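Side-chain contact in CELL division inhibitor (Pyrococcus furiosus, PDB 1G3Q), which probably binds and hydrolyses ATP as a MinD-type P-loop ATPase involved in regulating cell division: residues V19-S24 with A44-V49. Sequence-based numbering, arbitrary orientation.
Sequences VTANLS and ANLSLV
Leu-46 and Val-49 rest against Thr-20 and Ala-21, joining the short helix 46-49 to the P-loop helix 16-29 of a MinD-type ATPase. Here small side chains on the P-loop helix accompany a close approach of the short helix: the CA atoms of Ala-21 and Leu-46 are 6.9 Å apart.

Leu-46 can be followed outward. Its CB heads neither at the helix nor away from it, and the turn across comes further along, with CG anti to the backbone N (chi1 -172°) and the two methyls carried to the partner. Leu-46 CD1 does most of the touching: it lies 3.8 Å from Thr-20 CG2, with Thr-20 CB and Ala-21 CB as somewhat more distant neighbours. Leu-46 CD2 lies 4.0 Å from Thr-20 CG2, so this threonine methyl sits against both tips of the leucine fork. The two side chains cross at about a right angle. Beyond them, Leu-46 also leans on Ala-36 of strand 34-38, and both it and Thr-20 touch Asp-118, a magnesium ligand in another structure of this protein.

Thr-20 keeps its two branches apart by role. CG2 is given to the leucine, whereas OG1, beside the backbone N, hydrogen-bonds to Lys-16 O one turn back. Thr-20 O is gripped twice, by Ser-24 N and, from the opposite face of its plane, by Ser-24 OG at 2.7 Å.

One turn beyond Asn-45 O, to which its N is hydrogen-bonded, Val-49 stands near the bound ADP and against Thr-17 of the P-loop. Val-49 CG1, anti to the backbone N (chi1 163°), presses on Ala-21 CB at 3.5 Å, closer than methyl groups usually pack.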
ATOM      1  N   VAL A  19       4.528  -3.449   0.077  1.00 12.60           N
ATOM      2  CA  VAL A  19       3.541  -4.000   0.997  1.00 12.90           C
ATOM      3  C   VAL A  19       2.180  -4.050   0.305  1.00 12.57           C
ATOM      4  O   VAL A  19       1.476  -5.052   0.389  1.00 12.87           O
ATOM      5  CB  VAL A  19       3.448  -3.153   2.289  1.00 13.64           C
ATOM      6  CG1 VAL A  19       2.260  -3.597   3.138  1.00 13.97           C
ATOM      7  CG2 VAL A  19       4.729  -3.312   3.087  1.00 13.79           C
ATOM      8  N   THR A  20       1.817  -2.977  -0.394  1.00 11.97           N
ATOM      9  CA  THR A  20       0.535  -2.944  -1.094  1.00 11.27           C
ATOM     10  C   THR A  20       0.416  -4.122  -2.064  1.00 11.09           C
ATOM     11  O   THR A  20      -0.570  -4.859  -2.042  1.00 10.36           O
ATOM     12  CB  THR A  20       0.356  -1.644  -1.911  1.00 11.38           C
ATOM     13  OG1 THR A  20       0.438  -0.506  -1.041  1.00 10.91           O
ATOM     14  CG2 THR A  20      -1.001  -1.646  -2.604  1.00 11.67           C
ATOM     15  N   ALA A  21       1.421  -4.283  -2.919  1.00 11.03           N
ATOM     16  CA  ALA A  21       1.433  -5.356  -3.911  1.00 11.31           C
ATOM     17  C   ALA A  21       1.426  -6.761  -3.304  1.00 11.30           C
ATOM     18  O   ALA A  21       0.608  -7.598  -3.688  1.00 10.69           O
ATOM     19  CB  ALA A  21       2.638  -5.195  -4.837  1.00 10.88           C
ATOM     20  N   ASN A  22       2.331  -7.029  -2.366  1.00 11.50           N
ATOM     21  CA  ASN A  22       2.385  -8.355  -1.754  1.00 12.07           C
ATOM     22  C   ASN A  22       1.150  -8.684  -0.917  1.00 12.70           C
ATOM     23  O   ASN A  22       0.645  -9.806  -0.970  1.00 12.41           O
ATOM     24  CB  ASN A  22       3.647  -8.514  -0.901  1.00 11.51           C
ATOM     25  CG  ASN A  22       4.892  -8.754  -1.744  1.00 11.85           C
ATOM     26  OD1 ASN A  22       5.551  -7.812  -2.188  1.00 13.04           O
ATOM     27  ND2 ASN A  22       5.205 -10.020  -1.983  1.00 10.22           N
ATOM     28  N   LEU A  23       0.662  -7.714  -0.149  1.00 13.09           N
ATOM     29  CA  LEU A  23      -0.525  -7.941   0.670  1.00 13.53           C
ATOM     30  C   LEU A  23      -1.727  -8.211  -0.239  1.00 13.52           C
ATOM     31  O   LEU A  23      -2.555  -9.074   0.052  1.00 13.19           O
ATOM     32  CB  LEU A  23      -0.798  -6.727   1.569  1.00 14.08           C
ATOM     33  CG  LEU A  23      -1.997  -6.824   2.522  1.00 14.84           C
ATOM     34  CD1 LEU A  23      -1.867  -8.068   3.402  1.00 14.98           C
ATOM     35  CD2 LEU A  23      -2.061  -5.562   3.378  1.00 15.54           C
ATOM     36  N   SER A  24      -1.818  -7.476  -1.345  1.00 13.19           N
ATOM     37  CA  SER A  24      -2.914  -7.668  -2.291  1.00 12.93           C
ATOM     38  C   SER A  24      -2.953  -9.104  -2.802  1.00 13.04           C
ATOM     39  O   SER A  24      -4.008  -9.752  -2.798  1.00 12.37           O
ATOM     40  CB  SER A  24      -2.768  -6.730  -3.495  1.00 13.73           C
ATOM     41  OG  SER A  24      -2.993  -5.380  -3.139  1.00 13.71           O
ATOM     42  N   ALA A  44       3.930   6.834  -9.819  1.00 18.79           N
ATOM     43  CA  ALA A  44       3.120   5.644 -10.048  1.00 19.13           C
ATOM     44  C   ALA A  44       4.003   4.438 -10.348  1.00 19.30           C
ATOM     45  O   ALA A  44       4.667   4.400 -11.379  1.00 20.44           O
ATOM     46  CB  ALA A  44       2.155   5.888 -11.199  1.00 18.09           C
ATOM     47  N   ASN A  45       4.012   3.464  -9.438  1.00 19.36           N
ATOM     48  CA  ASN A  45       4.816   2.250  -9.599  1.00 19.22           C
ATOM     49  C   ASN A  45       3.997   0.974  -9.387  1.00 17.76           C
ATOM     50  O   ASN A  45       4.359  -0.087  -9.885  1.00 16.99           O
ATOM     51  CB  ASN A  45       5.971   2.219  -8.583  1.00 21.90           C
ATOM     52  CG  ASN A  45       6.990   3.317  -8.805  1.00 24.49           C
ATOM     53  OD1 ASN A  45       7.607   3.408  -9.867  1.00 26.85           O
ATOM     54  ND2 ASN A  45       7.184   4.156  -7.792  1.00 26.63           N
ATOM     55  N   LEU A  46       2.899   1.083  -8.644  1.00 16.44           N
ATOM     56  CA  LEU A  46       2.072  -0.077  -8.313  1.00 15.18           C
ATOM     57  C   LEU A  46       1.677  -0.999  -9.465  1.00 15.09           C
ATOM     58  O   LEU A  46       1.910  -2.204  -9.401  1.00 14.70           O
ATOM     59  CB  LEU A  46       0.816   0.372  -7.570  1.00 13.63           C
ATOM     60  CG  LEU A  46      -0.044  -0.756  -6.999  1.00 13.24           C
ATOM     61  CD1 LEU A  46       0.768  -1.574  -5.996  1.00 12.23           C
ATOM     62  CD2 LEU A  46      -1.276  -0.157  -6.330  1.00 12.76           C
ATOM     63  N   SER A  47       1.077  -0.441 -10.509  1.00 15.29           N
ATOM     64  CA  SER A  47       0.651  -1.241 -11.655  1.00 15.92           C
ATOM     65  C   SER A  47       1.807  -2.056 -12.243  1.00 15.99           C
ATOM     66  O   SER A  47       1.651  -3.236 -12.559  1.00 15.43           O
ATOM     67  CB  SER A  47       0.058  -0.332 -12.734  1.00 16.52           C
ATOM     68  OG  SER A  47      -0.665  -1.079 -13.698  1.00 17.69           O
ATOM     69  N   LEU A  48       2.968  -1.424 -12.375  1.00 16.23           N
ATOM     70  CA  LEU A  48       4.144  -2.091 -12.931  1.00 16.29           C
ATOM     71  C   LEU A  48       4.578  -3.256 -12.036  1.00 15.38           C
ATOM     72  O   LEU A  48       4.919  -4.340 -12.515  1.00 14.82           O
ATOM     73  CB  LEU A  48       5.289  -1.085 -13.065  1.00 17.77           C
ATOM     74  CG  LEU A  48       6.168  -1.188 -14.313  1.00 19.94           C
ATOM     75  CD1 LEU A  48       6.695  -2.607 -14.449  1.00 21.31           C
ATOM     76  CD2 LEU A  48       5.358  -0.802 -15.552  1.00 20.57           C
ATOM     77  N   VAL A  49       4.565  -3.020 -10.731  1.00 14.57           N
ATOM     78  CA  VAL A  49       4.951  -4.039  -9.762  1.00 14.69           C
ATOM     79  C   VAL A  49       3.967  -5.215  -9.781  1.00 14.18           C
ATOM     80  O   VAL A  49       4.309  -6.331  -9.389  1.00 14.16           O
ATOM     81  CB  VAL A  49       5.046  -3.407  -8.352  1.00 15.18           C
ATOM     82  CG1 VAL A  49       5.038  -4.466  -7.276  1.00 17.20           C
ATOM     83  CG2 VAL A  49       6.332  -2.586  -8.263  1.00 15.60           C
TER